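Local coordinates for protein 2-oxo-1,2-dihydroquinoline 8-monooxygenase, oxygenase component (PDB 1Z02) that probably acts as the oxygenase component of a Rieske-type monooxygenase, pairing a [2Fe-2S] cluster with a mononuclear iron to hydroxylate 2-oxoquinoline, at residues A[290-302]-A[305-318]. Numbering follows the deposited sequence.
Sequences RHYRTSVVLPGVL and ENWPEEHVVQYEWY
Arg293 and Glu305 run alongside each other and form a side-on salt bridge: NE meets Glu305 OE1 at 3.0 Å from above the carboxylate plane, while NH1 takes the syn lone pair of OE2. With CG trans to the backbone N (chi1 -173°) and a bend at chi3, the arginine brings its guanidinium edge to the acid. Both partners are buried and held further, Arg293 by the carbonyls of Phe180 and Pro181 and Glu305 by Trp185.

A second set of hydrogen bonds centres on Asn306. Arg290 directs NE and NH1 to a single acceptor, Asn306 O, each at 3.3 Å, with Glu309 CA over one guanidinium face. Asn306 ND2 in turn donates almost straight to His291 O (2.9 Å). Replacing Arg290 with an alanine would probably leave Asn306 O without both of these donors and take the flat cover off Glu309 CA. On the backbone, Glu305 N reaches Arg293 O, and Leu302 and Glu316 exchange a reciprocal pair of bonds. Within 305-318, the anti lone pair of Glu316 OE1 accepts Tyr318 OH at 2.6 Å.

Apolar and aromatic packing completes the contact. Val301 CG1 sits over the face of the Trp317 five-membered ring, 3.6 Å from its centroid, while the Trp307 edge turns toward the Tyr292 face in an offset edge-to-face pair. Leu302 CD2 runs beside Glu316, 3.4 Å from OE1.

A classic beta bulge, Gly300 and Val301 opposite Val297, marks the turn between strands 293-297 and 301-305; the latter pairs onward with 313-320. These antiparallel strands belong to the seven-stranded sheet of the Rieske oxygenase catalytic domain, where Glu316 approaches the iron ligand Asp365 to about 6 Å between side chains.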
ATOM      1  N   ARG A 290      -7.249  36.612  23.306  1.00 40.28           N
ATOM      2  CA  ARG A 290      -6.990  36.063  24.630  1.00 40.58           C
ATOM      3  C   ARG A 290      -5.510  36.066  24.978  1.00 37.98           C
ATOM      4  O   ARG A 290      -4.651  35.934  24.104  1.00 40.16           O
ATOM      5  CB  ARG A 290      -7.470  34.623  24.703  1.00 44.25           C
ATOM      6  CG  ARG A 290      -8.722  34.418  25.472  1.00 51.04           C
ATOM      7  CD  ARG A 290      -8.847  32.984  25.880  1.00 55.89           C
ATOM      8  NE  ARG A 290      -8.228  32.721  27.166  1.00 59.63           N
ATOM      9  CZ  ARG A 290      -8.759  33.093  28.322  1.00 60.08           C
ATOM     10  NH1 ARG A 290      -8.166  32.825  29.446  1.00 61.38           N
ATOM     11  NH2 ARG A 290      -9.894  33.747  28.374  1.00 59.92           N
ATOM     12  N   HIS A 291      -5.211  36.192  26.264  1.00 34.42           N
ATOM     13  CA  HIS A 291      -3.827  36.158  26.705  1.00 31.08           C
ATOM     14  C   HIS A 291      -3.472  34.692  26.923  1.00 28.29           C
ATOM     15  O   HIS A 291      -4.206  33.960  27.594  1.00 26.67           O
ATOM     16  CB  HIS A 291      -3.635  36.942  28.004  1.00 33.63           C
ATOM     17  CG  HIS A 291      -3.818  38.420  27.853  1.00 34.63           C
ATOM     18  ND1 HIS A 291      -3.320  39.127  26.776  1.00 35.91           N
ATOM     19  CD2 HIS A 291      -4.428  39.330  28.646  1.00 35.86           C
ATOM     20  CE1 HIS A 291      -3.619  40.404  26.913  1.00 36.59           C
ATOM     21  NE2 HIS A 291      -4.291  40.555  28.043  1.00 37.52           N
ATOM     22  N   TYR A 292      -2.344  34.276  26.351  1.00 25.09           N
ATOM     23  CA  TYR A 292      -1.877  32.896  26.450  1.00 22.38           C
ATOM     24  C   TYR A 292      -0.384  32.860  26.138  1.00 20.90           C
ATOM     25  O   TYR A 292       0.154  33.795  25.555  1.00 19.33           O
ATOM     26  CB  TYR A 292      -2.625  32.026  25.436  1.00 20.26           C
ATOM     27  CG  TYR A 292      -2.329  32.421  24.007  1.00 18.48           C
ATOM     28  CD1 TYR A 292      -1.210  31.917  23.335  1.00 17.91           C
ATOM     29  CD2 TYR A 292      -3.138  33.335  23.337  1.00 16.20           C
ATOM     30  CE1 TYR A 292      -0.912  32.321  22.034  1.00 17.50           C
ATOM     31  CE2 TYR A 292      -2.847  33.741  22.034  1.00 17.14           C
ATOM     32  CZ  TYR A 292      -1.737  33.231  21.393  1.00 16.80           C
ATOM     33  OH  TYR A 292      -1.457  33.615  20.106  1.00 16.76           O
ATOM     34  N   ARG A 293       0.278  31.778  26.528  1.00 18.44           N
ATOM     35  CA  ARG A 293       1.705  31.631  26.275  1.00 17.88           C
ATOM     36  C   ARG A 293       2.044  30.173  25.960  1.00 16.78           C
ATOM     37  O   ARG A 293       1.562  29.256  26.619  1.00 16.83           O
ATOM     38  CB  ARG A 293       2.498  32.114  27.494  1.00 16.77           C
ATOM     39  CG  ARG A 293       3.995  32.172  27.283  1.00 17.36           C
ATOM     40  CD  ARG A 293       4.659  32.980  28.382  1.00 16.55           C
ATOM     41  NE  ARG A 293       4.518  32.363  29.696  1.00 16.81           N
ATOM     42  CZ  ARG A 293       4.980  32.901  30.821  1.00 18.73           C
ATOM     43  NH1 ARG A 293       4.816  32.271  31.979  1.00 19.59           N
ATOM     44  NH2 ARG A 293       5.602  34.072  30.791  1.00 18.05           N
ATOM     45  N   THR A 294       2.877  29.968  24.947  1.00 17.94           N
ATOM     46  CA  THR A 294       3.274  28.627  24.545  1.00 16.81           C
ATOM     47  C   THR A 294       4.749  28.340  24.782  1.00 16.24           C
ATOM     48  O   THR A 294       5.606  29.215  24.647  1.00 15.49           O
ATOM     49  CB  THR A 294       2.992  28.386  23.046  1.00 17.54           C
ATOM     50  OG1 THR A 294       3.555  29.458  22.276  1.00 15.11           O
ATOM     51  CG2 THR A 294       1.506  28.303  22.797  1.00 18.44           C
ATOM     52  N   SER A 295       5.027  27.093  25.131  1.00 16.99           N
ATOM     53  CA  SER A 295       6.388  26.635  25.365  1.00 15.41           C
ATOM     54  C   SER A 295       6.442  25.173  24.931  1.00 14.75           C
ATOM     55  O   SER A 295       5.407  24.512  24.826  1.00 14.13           O
ATOM     56  CB  SER A 295       6.754  26.764  26.850  1.00 15.28           C
ATOM     57  OG  SER A 295       5.829  26.086  27.685  1.00 15.15           O
ATOM     58  N   VAL A 296       7.644  24.673  24.666  1.00 13.95           N
ATOM     59  CA  VAL A 296       7.806  23.287  24.251  1.00 13.67           C
ATOM     60  C   VAL A 296       9.068  22.679  24.866  1.00 13.49           C
ATOM     61  O   VAL A 296      10.122  23.310  24.909  1.00 14.91           O
ATOM     62  CB  VAL A 296       7.847  23.172  22.692  1.00 13.05           C
ATOM     63  CG1 VAL A 296       9.012  23.972  22.140  1.00 15.61           C
ATOM     64  CG2 VAL A 296       7.940  21.693  22.267  1.00  8.87           C
ATOM     65  N   VAL A 297       8.939  21.455  25.361  1.00 14.40           N
ATOM     66  CA  VAL A 297      10.051  20.749  25.977  1.00 13.77           C
ATOM     67  C   VAL A 297      10.184  19.343  25.394  1.00 13.54           C
ATOM     68  O   VAL A 297       9.218  18.792  24.850  1.00 10.73           O
ATOM     69  CB  VAL A 297       9.850  20.616  27.513  1.00 15.94           C
ATOM     70  CG1 VAL A 297       9.792  21.988  28.159  1.00 14.15           C
ATOM     71  CG2 VAL A 297       8.564  19.838  27.811  1.00 15.82           C
ATOM     72  N   LEU A 298      11.379  18.761  25.506  1.00 13.14           N
ATOM     73  CA  LEU A 298      11.596  17.404  25.016  1.00 11.70           C
ATOM     74  C   LEU A 298      10.701  16.474  25.847  1.00 12.03           C
ATOM     75  O   LEU A 298      10.461  16.727  27.018  1.00  9.74           O
ATOM     76  CB  LEU A 298      13.070  16.993  25.197  1.00 11.12           C
ATOM     77  CG  LEU A 298      14.060  17.460  24.121  1.00 11.38           C
ATOM     78  CD1 LEU A 298      15.501  17.284  24.595  1.00 10.82           C
ATOM     79  CD2 LEU A 298      13.819  16.670  22.857  1.00 11.21           C
ATOM     80  N   PRO A 299      10.191  15.385  25.243  1.00  9.74           N
ATOM     81  CA  PRO A 299      10.408  14.895  23.876  1.00 10.00           C
ATOM     82  C   PRO A 299       9.581  15.591  22.795  1.00  9.71           C
ATOM     83  O   PRO A 299       9.589  15.167  21.637  1.00  9.98           O
ATOM     84  CB  PRO A 299      10.054  13.417  23.985  1.00  8.95           C
ATOM     85  CG  PRO A 299       8.911  13.432  24.932  1.00 10.74           C
ATOM     86  CD  PRO A 299       9.388  14.416  26.014  1.00  9.52           C
ATOM     87  N   GLY A 300       8.891  16.658  23.179  1.00  9.54           N
ATOM     88  CA  GLY A 300       8.057  17.398  22.247  1.00  8.57           C
ATOM     89  C   GLY A 300       6.683  17.590  22.858  1.00  9.61           C
ATOM     90  O   GLY A 300       5.673  17.118  22.321  1.00  8.44           O
ATOM     91  N   VAL A 301       6.647  18.280  23.995  1.00  8.84           N
ATOM     92  CA  VAL A 301       5.397  18.519  24.715  1.00  9.98           C
ATOM     93  C   VAL A 301       5.038  19.999  24.763  1.00 11.41           C
ATOM     94  O   VAL A 301       5.822  20.821  25.228  1.00 10.71           O
ATOM     95  CB  VAL A 301       5.477  17.988  26.170  1.00  9.50           C
ATOM     96  CG1 VAL A 301       4.083  17.871  26.749  1.00  7.91           C
ATOM     97  CG2 VAL A 301       6.187  16.652  26.203  1.00 11.17           C
ATOM     98  N   LEU A 302       3.844  20.320  24.271  1.00 12.31           N
ATOM     99  CA  LEU A 302       3.361  21.694  24.234  1.00 12.33           C
ATOM    100  C   LEU A 302       2.556  22.092  25.463  1.00 13.04           C
ATOM    101  O   LEU A 302       1.838  21.279  26.034  1.00 14.38           O
ATOM    102  CB  LEU A 302       2.497  21.902  22.992  1.00 11.88           C
ATOM    103  CG  LEU A 302       1.828  23.278  22.867  1.00 13.11           C
ATOM    104  CD1 LEU A 302       2.862  24.291  22.399  1.00 11.59           C
ATOM    105  CD2 LEU A 302       0.673  23.207  21.872  1.00 12.22           C
ATOM    106  N   GLU A 305      -0.465  28.054  28.298  1.00 15.01           N
ATOM    107  CA  GLU A 305      -0.956  28.663  29.531  1.00 15.53           C
ATOM    108  C   GLU A 305      -2.163  29.550  29.267  1.00 14.48           C
ATOM    109  O   GLU A 305      -2.256  30.192  28.223  1.00 14.37           O
ATOM    110  CB  GLU A 305       0.149  29.509  30.182  1.00 16.79           C
ATOM    111  CG  GLU A 305       1.421  28.743  30.454  1.00 17.15           C
ATOM    112  CD  GLU A 305       2.566  29.632  30.879  1.00 19.67           C
ATOM    113  OE1 GLU A 305       3.660  29.515  30.279  1.00 19.25           O
ATOM    114  OE2 GLU A 305       2.374  30.438  31.814  1.00 19.46           O
ATOM    115  N   ASN A 306      -3.085  29.575  30.223  1.00 15.65           N
ATOM    116  CA  ASN A 306      -4.282  30.402  30.137  1.00 17.41           C
ATOM    117  C   ASN A 306      -5.154  30.125  28.913  1.00 18.32           C
ATOM    118  O   ASN A 306      -5.670  31.048  28.271  1.00 18.06           O
ATOM    119  CB  ASN A 306      -3.891  31.879  30.172  1.00 14.91           C
ATOM    120  CG  ASN A 306      -4.919  32.727  30.877  1.00 16.20           C
ATOM    121  OD1 ASN A 306      -5.307  32.434  32.014  1.00 13.79           O
ATOM    122  ND2 ASN A 306      -5.368  33.786  30.218  1.00 13.77           N
ATOM    123  N   TRP A 307      -5.326  28.843  28.603  1.00 18.78           N
ATOM    124  CA  TRP A 307      -6.143  28.430  27.466  1.00 17.50           C
ATOM    125  C   TRP A 307      -6.950  27.180  27.826  1.00 18.11           C
ATOM    126  O   TRP A 307      -6.418  26.229  28.406  1.00 16.34           O
ATOM    127  CB  TRP A 307      -5.249  28.159  26.256  1.00 17.93           C
ATOM    128  CG  TRP A 307      -5.991  27.841  24.996  1.00 17.47           C
ATOM    129  CD1 TRP A 307      -6.439  26.615  24.594  1.00 18.30           C
ATOM    130  CD2 TRP A 307      -6.389  28.766  23.978  1.00 16.84           C
ATOM    131  NE1 TRP A 307      -7.089  26.717  23.389  1.00 17.68           N
ATOM    132  CE2 TRP A 307      -7.074  28.029  22.987  1.00 17.61           C
ATOM    133  CE3 TRP A 307      -6.235  30.149  23.806  1.00 18.00           C
ATOM    134  CZ2 TRP A 307      -7.605  28.626  21.839  1.00 18.71           C
ATOM    135  CZ3 TRP A 307      -6.765  30.746  22.661  1.00 18.70           C
ATOM    136  CH2 TRP A 307      -7.441  29.981  21.693  1.00 19.67           C
ATOM    137  N   PRO A 308      -8.251  27.167  27.490  1.00 18.35           N
ATOM    138  CA  PRO A 308      -8.984  28.245  26.807  1.00 18.93           C
ATOM    139  C   PRO A 308      -9.455  29.377  27.727  1.00 19.38           C
ATOM    140  O   PRO A 308      -9.925  30.418  27.262  1.00 16.51           O
ATOM    141  CB  PRO A 308     -10.144  27.504  26.152  1.00 18.05           C
ATOM    142  CG  PRO A 308     -10.403  26.400  27.096  1.00 19.57           C
ATOM    143  CD  PRO A 308      -9.037  25.924  27.499  1.00 17.26           C
ATOM    144  N   GLU A 309      -9.332  29.157  29.032  1.00 19.96           N
ATOM    145  CA  GLU A 309      -9.720  30.147  30.031  1.00 22.56           C
ATOM    146  C   GLU A 309      -8.764  30.117  31.224  1.00 23.76           C
ATOM    147  O   GLU A 309      -7.962  29.189  31.371  1.00 22.99           O
ATOM    148  CB  GLU A 309     -11.148  29.883  30.512  1.00 22.48           C
ATOM    149  CG  GLU A 309     -12.213  30.160  29.465  1.00 26.91           C
ATOM    150  CD  GLU A 309     -13.595  29.709  29.900  1.00 27.05           C
ATOM    151  OE1 GLU A 309     -14.580  30.094  29.233  1.00 30.67           O
ATOM    152  OE2 GLU A 309     -13.700  28.966  30.900  1.00 29.26           O
ATOM    153  N   GLU A 310      -8.862  31.128  32.081  1.00 24.18           N
ATOM    154  CA  GLU A 310      -7.994  31.216  33.246  1.00 27.45           C
ATOM    155  C   GLU A 310      -8.085  29.969  34.108  1.00 26.07           C
ATOM    156  O   GLU A 310      -9.156  29.371  34.240  1.00 25.86           O
ATOM    157  CB  GLU A 310      -8.343  32.449  34.078  1.00 34.23           C
ATOM    158  CG  GLU A 310      -8.451  33.722  33.278  1.00 43.59           C
ATOM    159  CD  GLU A 310      -8.630  34.936  34.159  1.00 50.46           C
ATOM    160  OE1 GLU A 310      -8.847  36.034  33.611  1.00 56.40           O
ATOM    161  OE2 GLU A 310      -8.553  34.798  35.398  1.00 56.34           O
ATOM    162  N   HIS A 311      -6.956  29.588  34.696  1.00 24.36           N
ATOM    163  CA  HIS A 311      -6.875  28.402  35.550  1.00 22.66           C
ATOM    164  C   HIS A 311      -6.969  27.094  34.774  1.00 20.00           C
ATOM    165  O   HIS A 311      -6.922  26.010  35.356  1.00 19.87           O
ATOM    166  CB  HIS A 311      -7.954  28.433  36.635  1.00 25.99           C
ATOM    167  CG  HIS A 311      -7.859  29.620  37.540  1.00 28.98           C
ATOM    168  ND1 HIS A 311      -8.574  30.777  37.327  1.00 30.37           N
ATOM    169  CD2 HIS A 311      -7.107  29.840  38.646  1.00 29.63           C
ATOM    170  CE1 HIS A 311      -8.269  31.659  38.263  1.00 32.61           C
ATOM    171  NE2 HIS A 311      -7.382  31.115  39.074  1.00 31.09           N
ATOM    172  N   VAL A 312      -7.112  27.202  33.458  1.00 18.84           N
ATOM    173  CA  VAL A 312      -7.176  26.029  32.590  1.00 16.75           C
ATOM    174  C   VAL A 312      -5.955  26.108  31.684  1.00 16.47           C
ATOM    175  O   VAL A 312      -5.569  27.198  31.270  1.00 16.85           O
ATOM    176  CB  VAL A 312      -8.444  26.034  31.704  1.00 16.86           C
ATOM    177  CG1 VAL A 312      -8.458  24.807  30.812  1.00 15.02           C
ATOM    178  CG2 VAL A 312      -9.692  26.068  32.571  1.00 17.52           C
ATOM    179  N   VAL A 313      -5.352  24.961  31.381  1.00 15.56           N
ATOM    180  CA  VAL A 313      -4.167  24.914  30.517  1.00 14.61           C
ATOM    181  C   VAL A 313      -4.264  23.749  29.531  1.00 14.60           C
ATOM    182  O   VAL A 313      -4.826  22.697  29.856  1.00 16.63           O
ATOM    183  CB  VAL A 313      -2.871  24.762  31.356  1.00 12.80           C
ATOM    184  CG1 VAL A 313      -2.929  23.491  32.184  1.00 15.62           C
ATOM    185  CG2 VAL A 313      -1.657  24.729  30.444  1.00 14.76           C
ATOM    186  N   GLN A 314      -3.736  23.944  28.321  1.00 13.78           N
ATOM    187  CA  GLN A 314      -3.762  22.893  27.309  1.00 12.50           C
ATOM    188  C   GLN A 314      -2.378  22.318  27.049  1.00 12.18           C
ATOM    189  O   GLN A 314      -1.414  23.057  26.837  1.00 11.53           O
ATOM    190  CB  GLN A 314      -4.344  23.404  25.987  1.00 14.54           C
ATOM    191  CG  GLN A 314      -4.508  22.289  24.940  1.00 15.34           C
ATOM    192  CD  GLN A 314      -5.348  22.709  23.738  1.00 16.07           C
ATOM    193  OE1 GLN A 314      -6.337  23.425  23.884  1.00 14.56           O
ATOM    194  NE2 GLN A 314      -4.967  22.250  22.551  1.00 16.16           N
ATOM    195  N   TYR A 315      -2.294  20.990  27.078  1.00 11.02           N
ATOM    196  CA  TYR A 315      -1.042  20.277  26.840  1.00 10.47           C
ATOM    197  C   TYR A 315      -1.210  19.367  25.638  1.00 10.87           C
ATOM    198  O   TYR A 315      -2.271  18.774  25.452  1.00 11.18           O
ATOM    199  CB  TYR A 315      -0.670  19.406  28.046  1.00  9.78           C
ATOM    200  CG  TYR A 315      -0.298  20.177  29.286  1.00 10.92           C
ATOM    201  CD1 TYR A 315      -1.099  20.125  30.428  1.00 11.73           C
ATOM    202  CD2 TYR A 315       0.871  20.937  29.330  1.00 11.05           C
ATOM    203  CE1 TYR A 315      -0.744  20.805  31.586  1.00 11.07           C
ATOM    204  CE2 TYR A 315       1.236  21.620  30.480  1.00 11.23           C
ATOM    205  CZ  TYR A 315       0.422  21.550  31.607  1.00 12.06           C
ATOM    206  OH  TYR A 315       0.771  22.238  32.746  1.00 11.32           O
ATOM    207  N   GLU A 316      -0.164  19.254  24.828  1.00 10.37           N
ATOM    208  CA  GLU A 316      -0.211  18.383  23.663  1.00  9.23           C
ATOM    209  C   GLU A 316       1.063  17.566  23.511  1.00  9.55           C
ATOM    210  O   GLU A 316       2.155  17.994  23.890  1.00 11.02           O
ATOM    211  CB  GLU A 316      -0.429  19.178  22.373  1.00  8.55           C
ATOM    212  CG  GLU A 316      -1.653  20.060  22.365  1.00 11.99           C
ATOM    213  CD  GLU A 316      -1.959  20.598  20.982  1.00 13.74           C
ATOM    214  OE1 GLU A 316      -1.011  20.794  20.189  1.00 14.21           O
ATOM    215  OE2 GLU A 316      -3.150  20.837  20.686  1.00 16.84           O
ATOM    216  N   TRP A 317       0.894  16.370  22.963  1.00  7.64           N
ATOM    217  CA  TRP A 317       1.993  15.457  22.692  1.00  7.21           C
ATOM    218  C   TRP A 317       1.780  15.028  21.243  1.00  8.11           C
ATOM    219  O   TRP A 317       0.656  15.059  20.748  1.00  8.58           O
ATOM    220  CB  TRP A 317       1.913  14.230  23.601  1.00  9.35           C
ATOM    221  CG  TRP A 317       2.398  14.447  25.001  1.00  8.93           C
ATOM    222  CD1 TRP A 317       3.661  14.229  25.469  1.00  9.90           C
ATOM    223  CD2 TRP A 317       1.625  14.901  26.123  1.00  9.30           C
ATOM    224  NE1 TRP A 317       3.725  14.511  26.813  1.00  7.92           N
ATOM    225  CE2 TRP A 317       2.491  14.927  27.238  1.00  9.22           C
ATOM    226  CE3 TRP A 317       0.286  15.283  26.292  1.00  9.65           C
ATOM    227  CZ2 TRP A 317       2.062  15.326  28.513  1.00  8.57           C
ATOM    228  CZ3 TRP A 317      -0.146  15.679  27.561  1.00 11.24           C
ATOM    229  CH2 TRP A 317       0.744  15.696  28.656  1.00 11.12           C
ATOM    230  N   TYR A 318       2.863  14.651  20.578  1.00  9.16           N
ATOM    231  CA  TYR A 318       2.836  14.201  19.189  1.00  8.62           C
ATOM    232  C   TYR A 318       3.731  12.969  19.246  1.00  8.29           C
ATOM    233  O   TYR A 318       4.860  12.960  18.752  1.00  9.73           O
ATOM    234  CB  TYR A 318       3.417  15.292  18.279  1.00  9.12           C
ATOM    235  CG  TYR A 318       2.950  16.689  18.668  1.00  9.98           C
ATOM    236  CD1 TYR A 318       3.585  17.400  19.680  1.00 11.66           C
ATOM    237  CD2 TYR A 318       1.827  17.269  18.074  1.00 11.39           C
ATOM    238  CE1 TYR A 318       3.113  18.645  20.095  1.00 10.66           C
ATOM    239  CE2 TYR A 318       1.348  18.524  18.482  1.00  9.94           C
ATOM    240  CZ  TYR A 318       1.999  19.201  19.495  1.00 10.92           C
ATOM    241  OH  TYR A 318       1.535  20.426  19.922  1.00  9.21           O
TER
HETATM  242  O   HOH W   1       3.664  27.829  28.218  1.00 10.84           O
HETATM  243  O   HOH W   2       7.281  13.513  20.607  1.00  7.90           O
HETATM  244  O   HOH W   3       5.167  14.330  22.201  1.00 12.64           O